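Pyruvate kinase (Cryptosporidium parvum, PDB 4DRS) probably catalyses the last step of glycolysis, transferring a phosphoryl group from phosphoenolpyruvate to ADP to give pyruvate and ATP. Local coordinates at residues Ile66-Ser71 against Ala374-Ser379; His101-Ile106 against Val459-Lys464; Ala425-Thr430 against Ser495-Gly500; Thr449-Thr454 against Lys470-Asn475; Asp501-Val506 against Lys521-Pro526. All coordinates share one frame; numbering follows the deposited sequence.

The contacts run from the catalytic barrel out to the edge of the C-terminal alpha/beta domain. Contact 1 joins the first and last helices around the barrel. Contact 2 lies about 15 Å from it, centre to centre, and ties the barrel to the alpha/beta domain. Contact 4 is about 10 Å from contact 2, centre to centre, and shares a sulfate with it. Contacts 3, 4 and 5 all reach one mixed sheet, with strand 427-431 between 449-454 and 502-506. The centres of contacts 3 and 5 are only about 7 Å apart. Along the chain, contact 4 is nested in the loop that contact 3 closes, and contact 5 follows. Strand 519-524 then carries the sheet into a second subunit.

Contact 1: residues Ile66-Ser71 against Ala374-Ser379; sequences IDKGMS and AVNVMS
Lys68 lays the aliphatic part of its side chain against Val375 and Asn376. Its CB meets CG1 of Val375 at 3.6 Å. That methyl stands anti to the backbone N of Val375 (chi1 -175°) and points at the end of helix 59-68. The lysine chain then bends at chi2 (-69°), which brings CD beside the amide of Asn376. CD lies 3.7 Å from Asn376 ND2, and the two side chains cross obliquely. This is a contact of a methylene group with an amide, while the other end of that amide, OD1, makes a weak hydrogen bond to Arg380 NH1. The backbone of Lys68 also takes part, since its carbonyl O sits 3.6 Å from CB of Ser379. The hydroxyl of Ser379 is engaged elsewhere, with Arg44 NE.

Helix 59-68 stops here in a Schellman motif. Gly69 has a positive phi of 134° and turns the chain out of the helix. Its N comes 4.0 Å from Val375 CG1, so this methyl packs against both the last helical turn and the turn that ends it. In the TIM barrel, helix 59-68 follows the first strand and helix 371-386 follows the last. Strands 47-51 and 358-361 are neighbours where the barrel closes, and the contact joins the outer helices over that seam. Val375 reaches below the helix layer to Leu361 and Cys50, one on each of the two strands. Met70 turns away from helix 371-386 and packs on Cys50 and Leu65. Beyond it the chain enters strand 72-76, which carries the ADP-binding residue Arg74.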
# COMPACT_ATOMS: atom_id res chain seq x y z
N ILE A 66 34.94 25.84 0.78
CA ILE A 66 35.03 24.41 1.06
C ILE A 66 34.53 24.10 2.48
O ILE A 66 33.73 23.19 2.68
CB ILE A 66 36.47 23.87 0.84
CG1 ILE A 66 36.91 24.10 -0.61
CG2 ILE A 66 36.55 22.38 1.21
CD1 ILE A 66 38.38 23.84 -0.88
N ASP A 67 34.98 24.89 3.46
CA ASP A 67 34.59 24.69 4.86
C ASP A 67 33.09 24.88 5.09
O ASP A 67 32.51 24.23 5.96
CB ASP A 67 35.38 25.62 5.79
CG ASP A 67 36.82 25.18 5.97
OD1 ASP A 67 37.17 24.04 5.59
OD2 ASP A 67 37.62 25.98 6.52
N LYS A 68 32.48 25.75 4.29
CA LYS A 68 31.05 26.03 4.40
C LYS A 68 30.21 24.98 3.67
O LYS A 68 29.01 24.84 3.94
CB LYS A 68 30.72 27.43 3.88
CG LYS A 68 31.55 28.58 4.45
CD LYS A 68 31.26 28.84 5.91
CE LYS A 68 32.18 29.93 6.46
NZ LYS A 68 32.06 30.06 7.94
N GLY A 69 30.82 24.24 2.74
CA GLY A 69 30.14 23.13 2.08
C GLY A 69 30.23 23.00 0.57
O GLY A 69 29.52 22.18 -0.01
N MET A 70 31.10 23.79 -0.07
CA MET A 70 31.23 23.72 -1.54
C MET A 70 31.74 22.36 -2.00
O MET A 70 32.79 21.90 -1.56
CB MET A 70 32.13 24.84 -2.08
CG MET A 70 32.34 24.80 -3.59
SD MET A 70 33.44 26.08 -4.25
CE MET A 70 35.00 25.64 -3.49
N SER A 71 30.97 21.72 -2.88
CA SER A 71 31.37 20.45 -3.49
C SER A 71 32.04 20.70 -4.84
O SER A 71 33.03 20.04 -5.18
CB SER A 71 30.16 19.54 -3.72
OG SER A 71 29.43 19.33 -2.53
N ALA A 374 25.97 32.79 2.80
CA ALA A 374 25.01 32.13 1.92
C ALA A 374 25.19 30.61 1.85
O ALA A 374 24.25 29.86 2.08
CB ALA A 374 25.04 32.75 0.53
N VAL A 375 26.42 30.18 1.53
CA VAL A 375 26.75 28.76 1.45
C VAL A 375 26.38 28.04 2.74
O VAL A 375 25.76 26.98 2.71
CB VAL A 375 28.25 28.54 1.16
CG1 VAL A 375 28.55 27.06 0.97
CG2 VAL A 375 28.68 29.32 -0.06
N ASN A 376 26.77 28.64 3.86
CA ASN A 376 26.54 28.05 5.17
C ASN A 376 25.05 27.89 5.48
O ASN A 376 24.62 26.84 5.95
CB ASN A 376 27.24 28.90 6.24
CG ASN A 376 27.31 28.19 7.57
OD1 ASN A 376 26.39 28.27 8.38
ND2 ASN A 376 28.41 27.48 7.81
N VAL A 377 24.28 28.93 5.19
CA VAL A 377 22.83 28.89 5.27
C VAL A 377 22.24 27.79 4.37
O VAL A 377 21.47 26.94 4.83
CB VAL A 377 22.23 30.29 4.94
CG1 VAL A 377 20.76 30.20 4.53
CG2 VAL A 377 22.41 31.24 6.11
N MET A 378 22.64 27.80 3.10
CA MET A 378 22.15 26.83 2.12
C MET A 378 22.43 25.40 2.57
O MET A 378 21.56 24.52 2.46
CB MET A 378 22.76 27.10 0.74
CG MET A 378 22.01 26.42 -0.41
SD MET A 378 22.32 27.12 -2.06
CE MET A 378 23.92 26.41 -2.44
N SER A 379 23.63 25.18 3.10
CA SER A 379 24.05 23.88 3.60
C SER A 379 23.16 23.36 4.73
O SER A 379 22.74 22.20 4.72
CB SER A 379 25.51 23.93 4.05
OG SER A 379 25.94 22.69 4.56

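Contact 2: residues His101-Ile106 against Val459-Lys464; sequences HSTVGI and VARGLK. With SO4 (sulfate ion), chain D.
Thr103 pushes its methyl CG2 onto the last turn of helix 457-462. CG2 is anti to the backbone N and lies 3.8 Å from CB of Ala460. It also rests on the backbone N of Arg461. Next along the chain, the carbonyl O of Val104 meets Arg461 CG at 3.5 Å. Gly105 brings no side chain, and its CA is 4.1 Å from CB of Arg461. Lys464 folds alongside, bent at chi2 and chi3, and its CE touches Thr103 O at 3.5 Å.

A sulfate lies beside this packing. Thr103 N donates to its O3 at 3.0 Å with an N-H...O angle of 164°. Lys464 NZ donates to O4 at 3.1 Å and makes a weak second bond to Val469 O.

Further out, Asp231 bonds to both sides. One carboxylate oxygen forms a salt bridge with Arg461 NH1, and the other accepts the backbone N-H of Ile106. Thr103 OG1 bonds to Thr471 OG1 on strand 469-473. The barrel strand 105-109 and the alpha/beta domain are thus joined by aliphatic carbons resting on backbone and on one another, with polar links around them. The sulfate is probably from the crystallisation liquor. Lys464, Lys470 and two backbone N-H groups gather round it, which suggests that this domain interface has a positive potential and can accept an anion.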
# COMPACT_ATOMS: atom_id res chain seq x y z
N HIS A 101 41.18 16.34 3.12
CA HIS A 101 40.00 15.50 3.40
C HIS A 101 38.78 15.89 2.60
O HIS A 101 37.68 15.40 2.85
CB HIS A 101 39.68 15.50 4.90
CG HIS A 101 40.74 14.84 5.76
ND1 HIS A 101 41.36 13.70 5.41
CD2 HIS A 101 41.27 15.21 7.00
CE1 HIS A 101 42.25 13.35 6.36
NE2 HIS A 101 42.19 14.28 7.34
N SER A 102 38.97 16.79 1.64
CA SER A 102 37.88 17.21 0.76
C SER A 102 38.24 16.96 -0.69
O SER A 102 39.41 16.94 -1.06
CB SER A 102 37.55 18.69 0.98
OG SER A 102 36.80 18.87 2.17
N THR A 103 37.21 16.75 -1.50
CA THR A 103 37.35 16.63 -2.94
C THR A 103 36.51 17.73 -3.56
O THR A 103 35.34 17.89 -3.22
CB THR A 103 36.89 15.24 -3.45
OG1 THR A 103 37.57 14.21 -2.71
CG2 THR A 103 37.21 15.07 -4.92
N VAL A 104 37.12 18.51 -4.46
CA VAL A 104 36.41 19.60 -5.13
C VAL A 104 36.39 19.34 -6.64
O VAL A 104 37.43 19.17 -7.26
CB VAL A 104 37.06 20.98 -4.84
CG1 VAL A 104 36.31 22.10 -5.55
CG2 VAL A 104 37.12 21.24 -3.34
N GLY A 105 35.19 19.32 -7.21
CA GLY A 105 35.04 19.22 -8.66
C GLY A 105 35.06 20.61 -9.28
O GLY A 105 34.70 21.59 -8.62
N ILE A 106 35.48 20.69 -10.54
CA ILE A 106 35.50 21.98 -11.24
C ILE A 106 34.65 21.92 -12.51
O ILE A 106 34.81 21.01 -13.33
CB ILE A 106 36.94 22.46 -11.55
CG1 ILE A 106 37.80 22.42 -10.28
CG2 ILE A 106 36.92 23.87 -12.11
CD1 ILE A 106 39.27 22.66 -10.49
N VAL A 459 37.70 10.35 -10.82
CA VAL A 459 36.47 9.66 -10.44
C VAL A 459 35.83 10.32 -9.21
O VAL A 459 34.63 10.57 -9.20
CB VAL A 459 36.71 8.15 -10.19
CG1 VAL A 459 35.52 7.49 -9.51
CG2 VAL A 459 37.04 7.44 -11.50
N ALA A 460 36.64 10.62 -8.20
CA ALA A 460 36.16 11.30 -7.01
C ALA A 460 35.53 12.67 -7.32
O ALA A 460 34.45 12.99 -6.81
CB ALA A 460 37.27 11.43 -5.98
N ARG A 461 36.18 13.46 -8.17
CA ARG A 461 35.65 14.78 -8.53
C ARG A 461 34.35 14.65 -9.32
O ARG A 461 33.44 15.48 -9.17
CB ARG A 461 36.65 15.57 -9.37
CG ARG A 461 37.92 15.98 -8.65
CD ARG A 461 38.86 16.67 -9.62
NE ARG A 461 40.18 16.06 -9.54
CZ ARG A 461 40.84 15.50 -10.55
NH1 ARG A 461 40.34 15.48 -11.77
NH2 ARG A 461 42.02 14.98 -10.31
N GLY A 462 34.27 13.63 -10.16
CA GLY A 462 33.08 13.37 -10.95
C GLY A 462 31.88 13.10 -10.08
O GLY A 462 30.75 13.45 -10.43
N LEU A 463 32.12 12.49 -8.92
CA LEU A 463 31.06 12.10 -8.00
C LEU A 463 30.54 13.25 -7.13
O LEU A 463 29.64 13.06 -6.31
CB LEU A 463 31.53 10.94 -7.11
CG LEU A 463 31.60 9.55 -7.74
CD1 LEU A 463 32.34 8.60 -6.81
CD2 LEU A 463 30.22 8.99 -8.07
N LYS A 464 31.10 14.44 -7.32
CA LYS A 464 30.73 15.58 -6.49
C LYS A 464 29.38 16.19 -6.85
O LYS A 464 28.93 17.13 -6.21
CB LYS A 464 31.84 16.64 -6.48
CG LYS A 464 33.15 16.18 -5.83
CD LYS A 464 32.94 15.29 -4.60
CE LYS A 464 32.37 16.04 -3.41
NZ LYS A 464 31.67 15.12 -2.46
S SO4 D . 34.20 14.69 0.27
O1 SO4 D . 35.16 14.06 1.20
O2 SO4 D . 32.87 14.79 0.91
O3 SO4 D . 34.69 16.06 -0.04
O4 SO4 D . 34.11 13.88 -0.96

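Contact 3: residues Ala425-Thr430 against Ser495-Gly500; sequences AKLIIT and SLIESG
The hydroxyl OG of Ser499 is gripped twice, by Lys492 NZ and by Pro526 O, and holds the far end of the loop whose Ile497 packs on Leu427. Glu498 N also bonds to Asp501 OD2 further along the chain. The contact itself is apolar. Leu427 CD1 meets Ile497 CB at 3.7 Å and lies 3.8 Å from CG2 of the same residue. Ile497 CG1 stands anti to the backbone N (chi1 -168°), which leaves CG2 in the crowded position between N and the carbonyl carbon. The CD1 methyl of Leu427 rests on CB and CG2 of Ile497, with Ile497 CD1 also close by, at 4.0 Å.

The other methyl of Leu427 meets the preceding residue. CD2 comes 4.2 Å from CB of Leu496, and the two leucine side chains cross at about a right angle. Leu427 thus spreads its fork over two successive residues of the loop. Lys426 contributes its CB, which sits 4.2 Å from both Leu496 O and Ile497 CG1. Its chain then leads away, and NZ remains 6.8 Å from Glu498 OE1, too far for a salt bridge.

The loop starts with a Schellman motif at Ser495, whose positive phi ends helix 480-493. It then passes over the start of strand 427-431 and leads to strand 502-506. Helix, loop and strands all belong to the C-terminal alpha/beta domain. Ala491 of helix 480-493 lies against both Leu427 and Ile497. Leu427 also touches Thr449 and Ile451 of the adjacent strand 449-454, and Ile497 reaches Cys525 near the C-terminus.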
# COMPACT_ATOMS: atom_id res chain seq x y z
N ALA A 425 22.44 -0.11 9.24
CA ALA A 425 23.83 0.27 8.99
C ALA A 425 23.99 1.79 8.97
O ALA A 425 23.03 2.52 8.75
CB ALA A 425 24.32 -0.33 7.69
N LYS A 426 25.22 2.24 9.19
CA LYS A 426 25.51 3.67 9.22
C LYS A 426 26.16 4.15 7.93
O LYS A 426 26.08 5.34 7.60
CB LYS A 426 26.40 4.02 10.42
CG LYS A 426 25.85 3.57 11.77
CD LYS A 426 24.49 4.19 12.09
CE LYS A 426 23.96 3.69 13.43
NZ LYS A 426 22.58 4.20 13.69
N LEU A 427 26.79 3.24 7.20
CA LEU A 427 27.49 3.59 5.96
C LEU A 427 27.33 2.54 4.87
O LEU A 427 27.19 1.35 5.15
CB LEU A 427 28.99 3.78 6.22
CG LEU A 427 29.49 4.93 7.10
CD1 LEU A 427 30.96 4.71 7.39
CD2 LEU A 427 29.27 6.29 6.45
N ILE A 428 27.36 3.01 3.62
CA ILE A 428 27.50 2.14 2.47
C ILE A 428 28.83 2.48 1.79
O ILE A 428 28.98 3.57 1.23
CB ILE A 428 26.33 2.28 1.47
CG1 ILE A 428 24.99 2.00 2.17
CG2 ILE A 428 26.53 1.34 0.28
CD1 ILE A 428 23.77 2.26 1.31
N ILE A 429 29.78 1.56 1.86
CA ILE A 429 31.10 1.76 1.26
C ILE A 429 31.19 1.01 -0.07
O ILE A 429 30.87 -0.18 -0.14
CB ILE A 429 32.24 1.31 2.21
CG1 ILE A 429 32.11 2.01 3.56
CG2 ILE A 429 33.60 1.60 1.59
CD1 ILE A 429 33.00 1.43 4.64
N THR A 430 31.60 1.72 -1.12
CA THR A 430 31.73 1.11 -2.44
C THR A 430 33.14 1.29 -3.02
O THR A 430 33.65 2.40 -3.11
CB THR A 430 30.64 1.60 -3.42
OG1 THR A 430 30.80 0.95 -4.69
CG2 THR A 430 30.68 3.11 -3.62
N SER A 495 34.00 10.90 12.38
CA SER A 495 32.75 10.82 13.15
C SER A 495 31.54 10.43 12.29
O SER A 495 30.43 10.92 12.49
CB SER A 495 32.48 12.13 13.91
OG SER A 495 33.55 12.44 14.80
N LEU A 496 31.77 9.53 11.33
CA LEU A 496 30.71 9.05 10.45
C LEU A 496 30.20 7.69 10.89
O LEU A 496 29.07 7.31 10.57
CB LEU A 496 31.19 9.01 8.99
CG LEU A 496 31.73 10.31 8.39
CD1 LEU A 496 32.35 10.05 7.01
CD2 LEU A 496 30.66 11.38 8.30
N ILE A 497 31.03 6.95 11.62
CA ILE A 497 30.70 5.62 12.13
C ILE A 497 31.39 5.35 13.47
O ILE A 497 32.41 5.97 13.79
CB ILE A 497 31.04 4.51 11.09
CG1 ILE A 497 30.41 3.16 11.49
CG2 ILE A 497 32.54 4.40 10.87
CD1 ILE A 497 30.33 2.13 10.39
N GLU A 498 30.83 4.43 14.26
CA GLU A 498 31.40 4.04 15.55
C GLU A 498 31.65 2.53 15.61
O GLU A 498 31.14 1.78 14.78
CB GLU A 498 30.46 4.45 16.69
CG GLU A 498 30.11 5.93 16.72
CD GLU A 498 29.03 6.26 17.73
OE1 GLU A 498 27.95 5.62 17.69
OE2 GLU A 498 29.26 7.16 18.57
N SER A 499 32.43 2.10 16.60
CA SER A 499 32.69 0.67 16.82
C SER A 499 31.39 -0.08 17.09
O SER A 499 30.51 0.42 17.79
CB SER A 499 33.66 0.47 17.99
OG SER A 499 34.96 0.90 17.64
N GLY A 500 31.27 -1.28 16.51
CA GLY A 500 30.06 -2.08 16.67
C GLY A 500 28.97 -1.80 15.64
O GLY A 500 28.05 -2.60 15.49

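Contact 4: residues Thr449-Thr454 against Lys470-Asn475; sequences TIIACT and KTYVLN. With SO4 (sulfate ion), chain D.
Ile451 sets its CG2 methyl over one face of the Tyr472 ring. This CH-pi contact measures 3.8 Å from CG2 to the ring centroid, 20° off the normal. CG2 is anti to the backbone N. CG1 is anti to the carbonyl carbon, and the extended chi2 (-176°) carries CD1 to 3.6 Å from Tyr472 OH. On the same face of the sheet, Cys453 SG packs 4.3 Å from Tyr472 CB. Ala491 of helix 480-493 covers both Ile451 and Tyr472. The other face is lined by Ala452 and Thr471, where Ala452 CB meets Thr471 CG2 at 4.0 Å.

Five backbone bonds join the strands. Lys470 gives its N to Ile450 O at 2.7 Å and accepts Ala452 N, thereby bracketing Ile451. Tyr472 brackets Cys453 likewise through Ala452 O and Thr454 N. Leu474 N closes the ladder on Thr454 O.

At the polar edge, Tyr472 OH bonds to Glu494. Lys470 bends at chi4 (73°) and its NZ reaches sulfate O1 at 2.8 Å. Thr471 N bonds to sulfate O4 at 3.1 Å. Thr471 OG1 bonds to the same oxygen and also to Thr103. Strand 469-473 is an edge strand of its sheet within the chain. With helix 457-462 between them, strands 449-454 and 469-473 form a beta-alpha-beta unit with parallel strands, as expected in the alpha/beta domain of pyruvate kinases.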
# COMPACT_ATOMS: atom_id res chain seq x y z
N THR A 449 25.10 7.53 4.52
CA THR A 449 26.09 8.19 3.68
C THR A 449 26.81 7.14 2.84
O THR A 449 27.11 6.04 3.32
CB THR A 449 27.09 9.01 4.53
OG1 THR A 449 26.45 10.21 4.98
CG2 THR A 449 28.34 9.39 3.74
N ILE A 450 27.05 7.47 1.57
CA ILE A 450 27.77 6.60 0.66
C ILE A 450 29.23 7.03 0.58
O ILE A 450 29.53 8.17 0.22
CB ILE A 450 27.17 6.62 -0.77
CG1 ILE A 450 25.65 6.40 -0.73
CG2 ILE A 450 27.84 5.58 -1.66
CD1 ILE A 450 24.94 6.99 -1.92
N ILE A 451 30.13 6.11 0.91
CA ILE A 451 31.56 6.37 0.81
C ILE A 451 32.15 5.62 -0.38
O ILE A 451 32.16 4.39 -0.39
CB ILE A 451 32.30 6.03 2.12
CG1 ILE A 451 31.79 6.93 3.26
CG2 ILE A 451 33.81 6.17 1.94
CD1 ILE A 451 32.49 6.76 4.59
N ALA A 452 32.62 6.37 -1.37
CA ALA A 452 33.20 5.81 -2.58
C ALA A 452 34.72 5.78 -2.51
O ALA A 452 35.35 6.83 -2.36
CB ALA A 452 32.74 6.59 -3.80
N CYS A 453 35.29 4.58 -2.64
CA CYS A 453 36.73 4.38 -2.59
C CYS A 453 37.29 4.10 -3.97
O CYS A 453 36.91 3.12 -4.62
CB CYS A 453 37.10 3.23 -1.66
SG CYS A 453 36.51 3.44 0.02
N THR A 454 38.21 4.95 -4.40
CA THR A 454 38.78 4.86 -5.74
C THR A 454 40.26 5.25 -5.69
O THR A 454 40.70 5.93 -4.76
CB THR A 454 38.00 5.73 -6.75
OG1 THR A 454 38.55 5.56 -8.06
CG2 THR A 454 38.04 7.21 -6.37
N LYS A 470 30.32 10.68 -0.50
CA LYS A 470 31.61 11.18 -0.04
C LYS A 470 32.67 10.25 -0.62
O LYS A 470 32.41 9.05 -0.78
CB LYS A 470 31.66 11.20 1.49
CG LYS A 470 32.99 11.67 2.07
CD LYS A 470 32.96 11.77 3.59
CE LYS A 470 34.28 12.29 4.15
NZ LYS A 470 34.50 13.75 3.91
N THR A 471 33.85 10.78 -0.93
CA THR A 471 34.88 9.98 -1.59
C THR A 471 36.19 9.87 -0.81
O THR A 471 36.66 10.84 -0.22
CB THR A 471 35.19 10.52 -3.00
OG1 THR A 471 35.60 11.89 -2.90
CG2 THR A 471 33.97 10.43 -3.91
N TYR A 472 36.77 8.67 -0.81
CA TYR A 472 38.13 8.46 -0.31
C TYR A 472 39.04 8.08 -1.47
O TYR A 472 38.82 7.05 -2.12
CB TYR A 472 38.19 7.37 0.76
CG TYR A 472 37.48 7.67 2.08
CD1 TYR A 472 37.19 6.64 2.98
CD2 TYR A 472 37.09 8.97 2.42
CE1 TYR A 472 36.55 6.90 4.18
CE2 TYR A 472 36.45 9.23 3.62
CZ TYR A 472 36.18 8.19 4.49
OH TYR A 472 35.54 8.42 5.69
N VAL A 473 40.03 8.92 -1.74
CA VAL A 473 41.01 8.65 -2.79
C VAL A 473 42.19 7.87 -2.21
O VAL A 473 42.79 8.29 -1.22
CB VAL A 473 41.52 9.94 -3.47
CG1 VAL A 473 42.51 9.61 -4.58
CG2 VAL A 473 40.35 10.75 -4.03
N LEU A 474 42.52 6.75 -2.84
CA LEU A 474 43.58 5.88 -2.35
C LEU A 474 44.70 5.70 -3.37
O LEU A 474 44.52 5.95 -4.57
CB LEU A 474 43.00 4.52 -1.94
CG LEU A 474 41.94 4.55 -0.83
CD1 LEU A 474 41.23 3.21 -0.72
CD2 LEU A 474 42.55 4.94 0.51
N ASN A 475 45.87 5.26 -2.89
CA ASN A 475 46.99 4.91 -3.76
C ASN A 475 46.67 3.66 -4.58
O ASN A 475 46.92 3.62 -5.79
CB ASN A 475 48.28 4.72 -2.95
CG ASN A 475 48.15 3.67 -1.85
OD1 ASN A 475 47.24 3.73 -1.02
ND2 ASN A 475 49.07 2.70 -1.84
S SO4 D . 34.20 14.69 0.27
O1 SO4 D . 35.16 14.06 1.20
O2 SO4 D . 32.87 14.79 0.91
O3 SO4 D . 34.69 16.06 -0.04
O4 SO4 D . 34.11 13.88 -0.96

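Contact 5: residues Asp501-Val506 against Lys521-Pro526; sequences DFAIAV and KIVRCP
Strands 502-506 and 521-524 run antiparallel, with their axes at 141°, and Ala503 with Val523 and Ala505 with Lys521 form the hydrogen-bonded pairs. The ladder runs on past the strands to Cys525 N, which donates to Asp501 O at 2.9 Å in an almost straight bond (177°). Ala505 N to Lys521 O is the shortest bond, at 2.7 Å.

Phe502, Ile504, Ile522 and Arg524 share one face of the sheet. Ile504 and Ile522 lie side by side and point the same way, with Ile504 CD1 3.5 Å from Ile522 CG1. Ile522 also sends CG2 to Phe502 CD1, at 4.1 Å. Arg524 has its guanidinium beside the ring. Phe502 CE1 and CZ lie against one face of that group, with CZ 3.4 Å from Arg524 NH2, and the two planes are 56° apart. At the edge of the ring, in its plane, is Val523 O, which also accepts Ala503 N. On the opposite face of the sheet, Ala505 CB packs 3.8 Å from Lys521 CG, and helix 480-493 covers the two alanines.

Helix 408-422 covers Ile504 and Ile522. Val408 and Ile412 of a second subunit touch Phe502 and Ile522. Lys521 pairs with a strand of that subunit, so the sheet continues across the interface. Chemically, the face of Phe502, Ile504 and Ile522 is apolar, covered by helix 408-422 and by residues of the second subunit, and ends at Arg524, while the backbone bonds hold the strands in register.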
# COMPACT_ATOMS: atom_id res chain seq x y z
N ASP A 501 29.07 -0.66 14.95
CA ASP A 501 28.12 -0.30 13.90
C ASP A 501 28.35 -1.11 12.62
O ASP A 501 29.48 -1.51 12.32
CB ASP A 501 28.20 1.19 13.57
CG ASP A 501 27.64 2.07 14.68
OD1 ASP A 501 26.88 1.57 15.54
OD2 ASP A 501 27.95 3.28 14.69
N PHE A 502 27.28 -1.34 11.87
CA PHE A 502 27.37 -2.05 10.60
C PHE A 502 27.62 -1.10 9.43
O PHE A 502 27.19 0.05 9.45
CB PHE A 502 26.10 -2.87 10.34
CG PHE A 502 25.93 -4.04 11.26
CD1 PHE A 502 26.81 -5.12 11.21
CD2 PHE A 502 24.87 -4.09 12.16
CE1 PHE A 502 26.65 -6.20 12.06
CE2 PHE A 502 24.70 -5.17 13.00
CZ PHE A 502 25.59 -6.23 12.96
N ALA A 503 28.34 -1.62 8.44
CA ALA A 503 28.49 -0.95 7.16
C ALA A 503 28.31 -1.98 6.05
O ALA A 503 28.67 -3.15 6.21
CB ALA A 503 29.86 -0.30 7.05
N ILE A 504 27.72 -1.55 4.94
CA ILE A 504 27.62 -2.39 3.76
C ILE A 504 28.82 -2.09 2.87
O ILE A 504 29.08 -0.94 2.53
CB ILE A 504 26.31 -2.13 2.97
CG1 ILE A 504 25.08 -2.17 3.89
CG2 ILE A 504 26.18 -3.10 1.80
CD1 ILE A 504 24.83 -3.48 4.60
N ALA A 505 29.55 -3.14 2.52
CA ALA A 505 30.66 -3.02 1.58
C ALA A 505 30.26 -3.57 0.22
O ALA A 505 29.77 -4.69 0.12
CB ALA A 505 31.89 -3.73 2.12
N VAL A 506 30.47 -2.77 -0.82
CA VAL A 506 30.18 -3.17 -2.20
C VAL A 506 31.43 -3.01 -3.06
O VAL A 506 32.11 -1.99 -2.98
CB VAL A 506 29.03 -2.33 -2.79
CG1 VAL A 506 28.90 -2.53 -4.29
CG2 VAL A 506 27.72 -2.66 -2.10
N LYS A 521 28.85 -7.28 0.74
CA LYS A 521 28.98 -7.87 2.08
C LYS A 521 28.62 -6.88 3.18
O LYS A 521 28.61 -5.67 2.97
CB LYS A 521 30.37 -8.48 2.31
CG LYS A 521 31.55 -7.52 2.21
CD LYS A 521 32.79 -8.08 2.89
CE LYS A 521 33.49 -9.15 2.07
NZ LYS A 521 34.15 -8.60 0.85
N ILE A 522 28.31 -7.42 4.36
CA ILE A 522 28.04 -6.59 5.53
C ILE A 522 29.14 -6.81 6.56
O ILE A 522 29.33 -7.93 7.04
CB ILE A 522 26.65 -6.88 6.14
CG1 ILE A 522 25.58 -6.91 5.05
CG2 ILE A 522 26.32 -5.85 7.22
CD1 ILE A 522 24.17 -7.11 5.55
N VAL A 523 29.85 -5.74 6.88
CA VAL A 523 30.96 -5.79 7.84
C VAL A 523 30.63 -5.00 9.11
O VAL A 523 29.73 -4.15 9.11
CB VAL A 523 32.29 -5.29 7.23
CG1 VAL A 523 32.78 -6.26 6.16
CG2 VAL A 523 32.13 -3.89 6.65
N ARG A 524 31.37 -5.28 10.18
CA ARG A 524 31.22 -4.54 11.43
C ARG A 524 32.44 -3.65 11.66
O ARG A 524 33.58 -4.09 11.48
CB ARG A 524 31.02 -5.49 12.61
CG ARG A 524 30.52 -4.83 13.88
CD ARG A 524 30.56 -5.78 15.06
NE ARG A 524 29.45 -6.74 15.02
CZ ARG A 524 28.30 -6.57 15.66
NH1 ARG A 524 28.08 -5.49 16.40
NH2 ARG A 524 27.35 -7.50 15.56
N CYS A 525 32.19 -2.40 12.04
CA CYS A 525 33.26 -1.43 12.29
C CYS A 525 34.06 -1.78 13.55
O CYS A 525 33.50 -1.82 14.65
CB CYS A 525 32.67 -0.02 12.41
SG CYS A 525 33.88 1.22 12.91
N PRO A 526 35.37 -2.04 13.38
CA PRO A 526 36.24 -2.38 14.51
C PRO A 526 36.34 -1.24 15.53
O PRO A 526 36.20 -1.46 16.73
CB PRO A 526 37.61 -2.63 13.86
CG PRO A 526 37.54 -1.93 12.54
CD PRO A 526 36.11 -2.03 12.11
OXT PRO A 526 36.54 -0.07 15.18